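Long-range contacts in ureidoglycolate hydrolase (Arabidopsis thaliana, PDB 4PXE), which hydrolyses (S)-ureidoglycolate to glyoxylate, ammonium and carbon dioxide as a manganese-dependent amidohydrolase of plant purine breakdown: residues S91-I96 with D103-V108; T135-T140 with R375-S380. One frame throughout, in Å; residues are numbered along the deposited sequence.

Both contacts are buried in the core, with centres about 9 Å apart, and both reach the manganese of chain D and its bridging water. Contact 1 is local: it sets the turn after strand 86-91 against the start of helix 105-120 through close backbone packing at two glycines, apolar branches and metal ligation. Contact 2 joins segments more than 230 residues apart in sequence, and there carboxylates, an aromatic ring and the bound glyoxylate take the place of the apolar packing. The second subunit comes within reach of five residues of contact 2 but of one residue, Ile96, of contact 1. Asp94 connects the two, since its OD2 probably accepts hydrogen bonds from Ser136 OG and Glu138 N.

Contact 1. Residues S91-I96 with D103-V108; sequences SHIDAI and DGVVGV. With MN (manganese (II) ion), chain C; MN (manganese (II) ion), chain D.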
loop_
_atom_site.group_PDB
_atom_site.type_symbol
_atom_site.label_atom_id
_atom_site.label_comp_id
_atom_site.label_asym_id
_atom_site.label_seq_id
_atom_site.Cartn_x
_atom_site.Cartn_y
_atom_site.Cartn_z
ATOM N N SER A 91 -8.672 25.690 -15.463
ATOM C CA SER A 91 -8.554 24.824 -14.295
ATOM C C SER A 91 -8.039 23.460 -14.752
ATOM O O SER A 91 -7.481 23.333 -15.850
ATOM C CB SER A 91 -9.915 24.705 -13.585
ATOM O OG SER A 91 -9.783 24.266 -12.238
ATOM N N HIS A 92 -8.231 22.444 -13.916
ATOM C CA HIS A 92 -7.683 21.112 -14.193
ATOM C C HIS A 92 -8.803 20.082 -14.319
ATOM O O HIS A 92 -9.936 20.321 -13.877
ATOM C CB HIS A 92 -6.757 20.690 -13.049
ATOM C CG HIS A 92 -7.464 20.558 -11.738
ATOM N ND1 HIS A 92 -7.850 19.338 -11.219
ATOM C CD2 HIS A 92 -7.887 21.495 -10.860
ATOM C CE1 HIS A 92 -8.481 19.533 -10.076
ATOM N NE2 HIS A 92 -8.511 20.830 -9.833
ATOM N N ILE A 93 -8.505 18.932 -14.912
ATOM C CA ILE A 93 -9.472 17.838 -14.920
ATOM C C ILE A 93 -8.940 16.553 -14.296
ATOM O O ILE A 93 -9.665 15.559 -14.228
ATOM C CB ILE A 93 -10.016 17.536 -16.335
ATOM C CG1 ILE A 93 -8.886 17.070 -17.261
ATOM C CG2 ILE A 93 -10.762 18.750 -16.900
ATOM C CD1 ILE A 93 -9.332 16.879 -18.708
ATOM N N ASP A 94 -7.693 16.552 -13.838
ATOM C CA ASP A 94 -7.254 15.364 -13.108
ATOM C C ASP A 94 -7.985 15.258 -11.764
ATOM O O ASP A 94 -8.476 16.261 -11.235
ATOM C CB ASP A 94 -5.714 15.212 -13.016
ATOM C CG ASP A 94 -5.003 16.383 -12.334
ATOM O OD1 ASP A 94 -5.491 17.533 -12.341
ATOM O OD2 ASP A 94 -3.883 16.139 -11.830
ATOM N N ALA A 95 -8.084 14.031 -11.261
ATOM C CA ALA A 95 -8.855 13.692 -10.067
ATOM C C ALA A 95 -8.041 12.721 -9.228
ATOM O O ALA A 95 -7.572 11.694 -9.735
ATOM C CB ALA A 95 -10.163 13.043 -10.458
ATOM N N ILE A 96 -7.872 13.028 -7.949
ATOM C CA ILE A 96 -7.169 12.100 -7.054
ATOM C C ILE A 96 -7.988 10.819 -6.837
ATOM O O ILE A 96 -9.178 10.786 -7.133
ATOM C CB ILE A 96 -6.771 12.759 -5.706
ATOM C CG1 ILE A 96 -7.978 12.948 -4.783
ATOM C CG2 ILE A 96 -6.051 14.069 -5.940
ATOM C CD1 ILE A 96 -7.596 13.513 -3.430
ATOM N N ASP A 103 -14.479 19.053 -8.696
ATOM C CA ASP A 103 -13.177 19.667 -8.450
ATOM C C ASP A 103 -12.416 19.825 -9.766
ATOM O O ASP A 103 -12.230 18.859 -10.500
ATOM C CB ASP A 103 -12.413 18.778 -7.469
ATOM C CG ASP A 103 -11.045 19.288 -7.161
ATOM O OD1 ASP A 103 -10.770 20.477 -7.359
ATOM O OD2 ASP A 103 -10.226 18.483 -6.694
ATOM N N GLY A 104 -12.021 21.056 -10.084
ATOM C CA GLY A 104 -11.329 21.345 -11.338
ATOM C C GLY A 104 -12.225 21.389 -12.570
ATOM O O GLY A 104 -12.208 22.352 -13.357
ATOM N N VAL A 105 -13.009 20.326 -12.733
ATOM C CA VAL A 105 -13.827 20.160 -13.931
ATOM C C VAL A 105 -14.779 21.337 -14.156
ATOM O O VAL A 105 -14.935 21.796 -15.287
ATOM C CB VAL A 105 -14.607 18.830 -13.900
ATOM C CG1 VAL A 105 -15.483 18.701 -15.127
ATOM C CG2 VAL A 105 -13.642 17.651 -13.832
ATOM N N VAL A 106 -15.384 21.851 -13.087
ATOM C CA VAL A 106 -16.284 23.002 -13.239
ATOM C C VAL A 106 -15.600 24.201 -13.899
ATOM O O VAL A 106 -16.195 24.859 -14.758
ATOM C CB VAL A 106 -16.913 23.425 -11.896
ATOM C CG1 VAL A 106 -17.652 24.761 -12.033
ATOM C CG2 VAL A 106 -17.849 22.321 -11.370
ATOM N N GLY A 107 -14.344 24.466 -13.542
ATOM C CA GLY A 107 -13.634 25.593 -14.128
ATOM C C GLY A 107 -13.115 25.369 -15.537
ATOM O O GLY A 107 -12.692 26.325 -16.197
ATOM N N VAL A 108 -13.145 24.126 -16.012
ATOM C CA VAL A 108 -12.766 23.830 -17.394
ATOM C C VAL A 108 -14.014 23.790 -18.289
ATOM O O VAL A 108 -14.143 24.576 -19.245
ATOM C CB VAL A 108 -11.980 22.505 -17.512
ATOM C CG1 VAL A 108 -11.694 22.183 -18.982
ATOM C CG2 VAL A 108 -10.674 22.575 -16.728
HETATM MN MN MN C . -9.094 21.807 -7.832
HETATM MN MN MN D . -8.308 18.820 -5.649
HETATM O O HOH W 1 -12.597 24.403 -11.220
HETATM O O HOH W 2 -11.249 16.363 -10.653
HETATM O O HOH W 3 -9.113 15.437 -7.121
HETATM O O HOH W 4 -7.719 23.523 -8.199
HETATM O O HOH W 5 -7.639 20.369 -6.968
HETATM O O HOH W 6 -8.696 22.624 -5.527
HETATM O O HOH W 7 -8.691 20.105 -4.404
#
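His92 lays one face of its imidazole over Gly104, whose CA sits 3.5 Å from the ring centroid in a CH-pi contact offset toward the rim. The backbones also come close here, the CA atoms of His92 and Gly104 being 4.6 Å apart: Gly104 has a positive phi (77°), and a side chain on it would run into His92 O, while one on Gly107 would meet Ser91 CB. Val108 closes this tight part, its CG2 lying 3.4 Å from Ser91 O and 3.8 Å from Ile93 CG2, with the Ile93 and Val108 side chains crossing at about a right angle. Leu27 and Val54 extend the apolar packing around Ile93. One water also fits in, linking Ser91 OG, which is hydrogen-bonded to Glu206, to Gly107 N.

Toward the metals the segments draw apart, bridged by waters and the ions: one water donates to both Asp94 O and Asp103 O, another joins Ile96 N to Asp103 OD2. His92 NE2 binds the manganese of chain C at 2.3 Å, and weak hydrogen bonds from ND1 to Asp94 OD1 and Asp94 O help fix the ring. Asp103 straddles the metals, OD1 binding the same ion and OD2 the manganese of chain D, each at 2.2 Å. His208, Glu138 and His402 complete the protein ligands of this carboxylate- and water-bridged dinuclear centre, characteristic of the peptidase M20 family.

Contact 2. Residues T135-T140 with R375-S380; sequences TSEEPT and RAYHDS. With MN (manganese (II) ion), chain D; GLV (glyoxylic acid), chain E.
Glu137 reaches across to Tyr377 with its carboxylate turned 45° from the ring plane, OE2 approaching CD2 obliquely at 3.3 Å. Its CG, anti to the backbone N (chi1 -176°), lies against Asp379, as does CB, with Asp379 OD2 3.4 Å from Glu137 CG; the bend at chi2 then turns CD aside, and the two carboxylate planes stand 80° apart. Asp379 OD1 turns to Ser149 and to a water that also donates to Ser136 O. Glyoxylate lies over one face of the Tyr377 ring, its O2 above the ring centre and hydrogen-bonded to Tyr377 N at 3.0 Å, while its O1 is 2.5 Å from Glu137 OE2. This is the substrate pocket of the M20 active site, where consecutive glutamates divide the work: Glu137 OE1 accepts from the metal-bridging water, and Glu138 OE2 binds the manganese of chain D at 2.2 Å. An alanine in place of Tyr377 would probably deprive glyoxylate of the flat surface beneath it and leave a gap beside Glu137 OE2 and Pro139 CD, which packs 3.5 Å from Tyr377 OH. Asn294 of the second subunit donates to both Glu138 OE1 and the ligand.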
loop_
_atom_site.group_PDB
_atom_site.type_symbol
_atom_site.label_atom_id
_atom_site.label_comp_id
_atom_site.label_asym_id
_atom_site.label_seq_id
_atom_site.Cartn_x
_atom_site.Cartn_y
_atom_site.Cartn_z
ATOM N N THR A 135 -2.262 20.862 -17.439
ATOM C CA THR A 135 -2.007 19.467 -17.754
ATOM C C THR A 135 -2.273 18.532 -16.568
ATOM O O THR A 135 -2.673 17.386 -16.748
ATOM C CB THR A 135 -0.580 19.263 -18.329
ATOM O OG1 THR A 135 -0.533 18.021 -19.039
ATOM C CG2 THR A 135 0.491 19.303 -17.236
ATOM N N SER A 136 -2.059 19.047 -15.361
ATOM C CA SER A 136 -2.338 18.323 -14.125
ATOM C C SER A 136 -2.175 19.306 -12.990
ATOM O O SER A 136 -1.252 20.127 -13.014
ATOM C CB SER A 136 -1.353 17.164 -13.945
ATOM O OG SER A 136 -1.318 16.738 -12.593
ATOM N N GLU A 137 -3.056 19.231 -11.994
ATOM C CA GLU A 137 -2.931 20.071 -10.812
ATOM C C GLU A 137 -2.721 19.226 -9.557
ATOM O O GLU A 137 -2.161 19.700 -8.566
ATOM C CB GLU A 137 -4.172 20.965 -10.669
ATOM C CG GLU A 137 -4.110 21.961 -9.523
ATOM C CD GLU A 137 -4.708 21.446 -8.234
ATOM O OE1 GLU A 137 -5.346 20.364 -8.225
ATOM O OE2 GLU A 137 -4.523 22.136 -7.206
ATOM N N GLU A 138 -3.194 17.983 -9.584
ATOM C CA GLU A 138 -3.099 17.117 -8.406
ATOM C C GLU A 138 -1.733 16.433 -8.312
ATOM O O GLU A 138 -1.130 16.119 -9.337
ATOM C CB GLU A 138 -4.230 16.088 -8.403
ATOM C CG GLU A 138 -5.615 16.722 -8.424
ATOM C CD GLU A 138 -6.065 17.220 -7.084
ATOM O OE1 GLU A 138 -5.257 17.354 -6.137
ATOM O OE2 GLU A 138 -7.284 17.468 -6.984
ATOM N N PRO A 139 -1.234 16.210 -7.081
ATOM C CA PRO A 139 0.125 15.671 -6.896
ATOM C C PRO A 139 0.196 14.148 -6.969
ATOM O O PRO A 139 1.245 13.576 -6.666
ATOM C CB PRO A 139 0.479 16.133 -5.479
ATOM C CG PRO A 139 -0.833 16.138 -4.766
ATOM C CD PRO A 139 -1.823 16.660 -5.805
ATOM N N THR A 140 -0.893 13.501 -7.368
ATOM C CA THR A 140 -1.028 12.039 -7.285
ATOM C C THR A 140 0.114 11.225 -7.895
ATOM O O THR A 140 0.639 10.302 -7.256
ATOM C CB THR A 140 -2.341 11.584 -7.954
ATOM O OG1 THR A 140 -3.421 12.362 -7.426
ATOM C CG2 THR A 140 -2.613 10.097 -7.691
ATOM N N ARG A 375 -8.650 27.773 1.011
ATOM C CA ARG A 375 -7.841 26.888 1.855
ATOM C C ARG A 375 -7.096 25.878 0.982
ATOM O O ARG A 375 -5.913 25.577 1.207
ATOM C CB ARG A 375 -8.725 26.185 2.884
ATOM C CG ARG A 375 -9.465 27.149 3.812
ATOM C CD ARG A 375 -10.103 26.407 4.968
ATOM N NE ARG A 375 -10.914 27.289 5.807
ATOM C CZ ARG A 375 -10.420 28.126 6.717
ATOM N NH1 ARG A 375 -9.109 28.212 6.912
ATOM N NH2 ARG A 375 -11.242 28.878 7.440
ATOM N N ALA A 376 -7.803 25.337 0.000
ATOM C CA ALA A 376 -7.186 24.529 -1.040
ATOM C C ALA A 376 -6.200 25.373 -1.831
ATOM O O ALA A 376 -6.319 26.601 -1.885
ATOM C CB ALA A 376 -8.260 23.973 -1.967
ATOM N N TYR A 377 -5.220 24.726 -2.453
ATOM C CA TYR A 377 -4.429 25.429 -3.462
ATOM C C TYR A 377 -5.020 25.153 -4.840
ATOM O O TYR A 377 -5.912 24.299 -4.993
ATOM C CB TYR A 377 -2.922 25.080 -3.383
ATOM C CG TYR A 377 -2.620 23.594 -3.463
ATOM C CD1 TYR A 377 -2.340 22.842 -2.313
ATOM C CD2 TYR A 377 -2.618 22.938 -4.690
ATOM C CE1 TYR A 377 -2.076 21.468 -2.396
ATOM C CE2 TYR A 377 -2.358 21.582 -4.785
ATOM C CZ TYR A 377 -2.080 20.855 -3.646
ATOM O OH TYR A 377 -1.832 19.501 -3.750
ATOM N N HIS A 378 -4.555 25.904 -5.834
ATOM C CA HIS A 378 -5.106 25.863 -7.181
ATOM C C HIS A 378 -4.029 26.309 -8.146
ATOM O O HIS A 378 -3.048 26.917 -7.735
ATOM C CB HIS A 378 -6.266 26.851 -7.315
ATOM C CG HIS A 378 -7.385 26.624 -6.351
ATOM N ND1 HIS A 378 -8.369 25.678 -6.556
ATOM C CD2 HIS A 378 -7.698 27.245 -5.190
ATOM C CE1 HIS A 378 -9.233 25.726 -5.560
ATOM N NE2 HIS A 378 -8.851 26.671 -4.719
ATOM N N ASP A 379 -4.240 26.071 -9.432
ATOM C CA ASP A 379 -3.369 26.648 -10.455
ATOM C C ASP A 379 -3.258 28.170 -10.357
ATOM O O ASP A 379 -2.223 28.739 -10.700
ATOM C CB ASP A 379 -3.841 26.218 -11.844
ATOM C CG ASP A 379 -3.652 24.724 -12.060
ATOM O OD1 ASP A 379 -2.485 24.293 -12.007
ATOM O OD2 ASP A 379 -4.645 23.984 -12.259
ATOM N N SER A 380 -4.316 28.818 -9.876
ATOM C CA SER A 380 -4.307 30.260 -9.627
ATOM C C SER A 380 -3.133 30.692 -8.743
ATOM O O SER A 380 -2.630 31.808 -8.881
ATOM C CB SER A 380 -5.630 30.681 -8.977
ATOM O OG SER A 380 -6.707 30.601 -9.895
HETATM MN MN MN D . -8.308 18.820 -5.649
HETATM C C1 GLV E . -5.484 20.371 -4.432
HETATM O O1 GLV E . -5.803 21.518 -5.141
HETATM C C2 GLV E . -5.406 20.566 -2.959
HETATM O O2 GLV E . -5.638 21.722 -2.478
HETATM O O3 GLV E . -5.117 19.587 -2.211
HETATM O O HOH W 8 -1.079 22.757 -13.394
HETATM O O HOH W 5 -7.639 20.369 -6.968
HETATM O O HOH W 7 -8.691 20.105 -4.404
#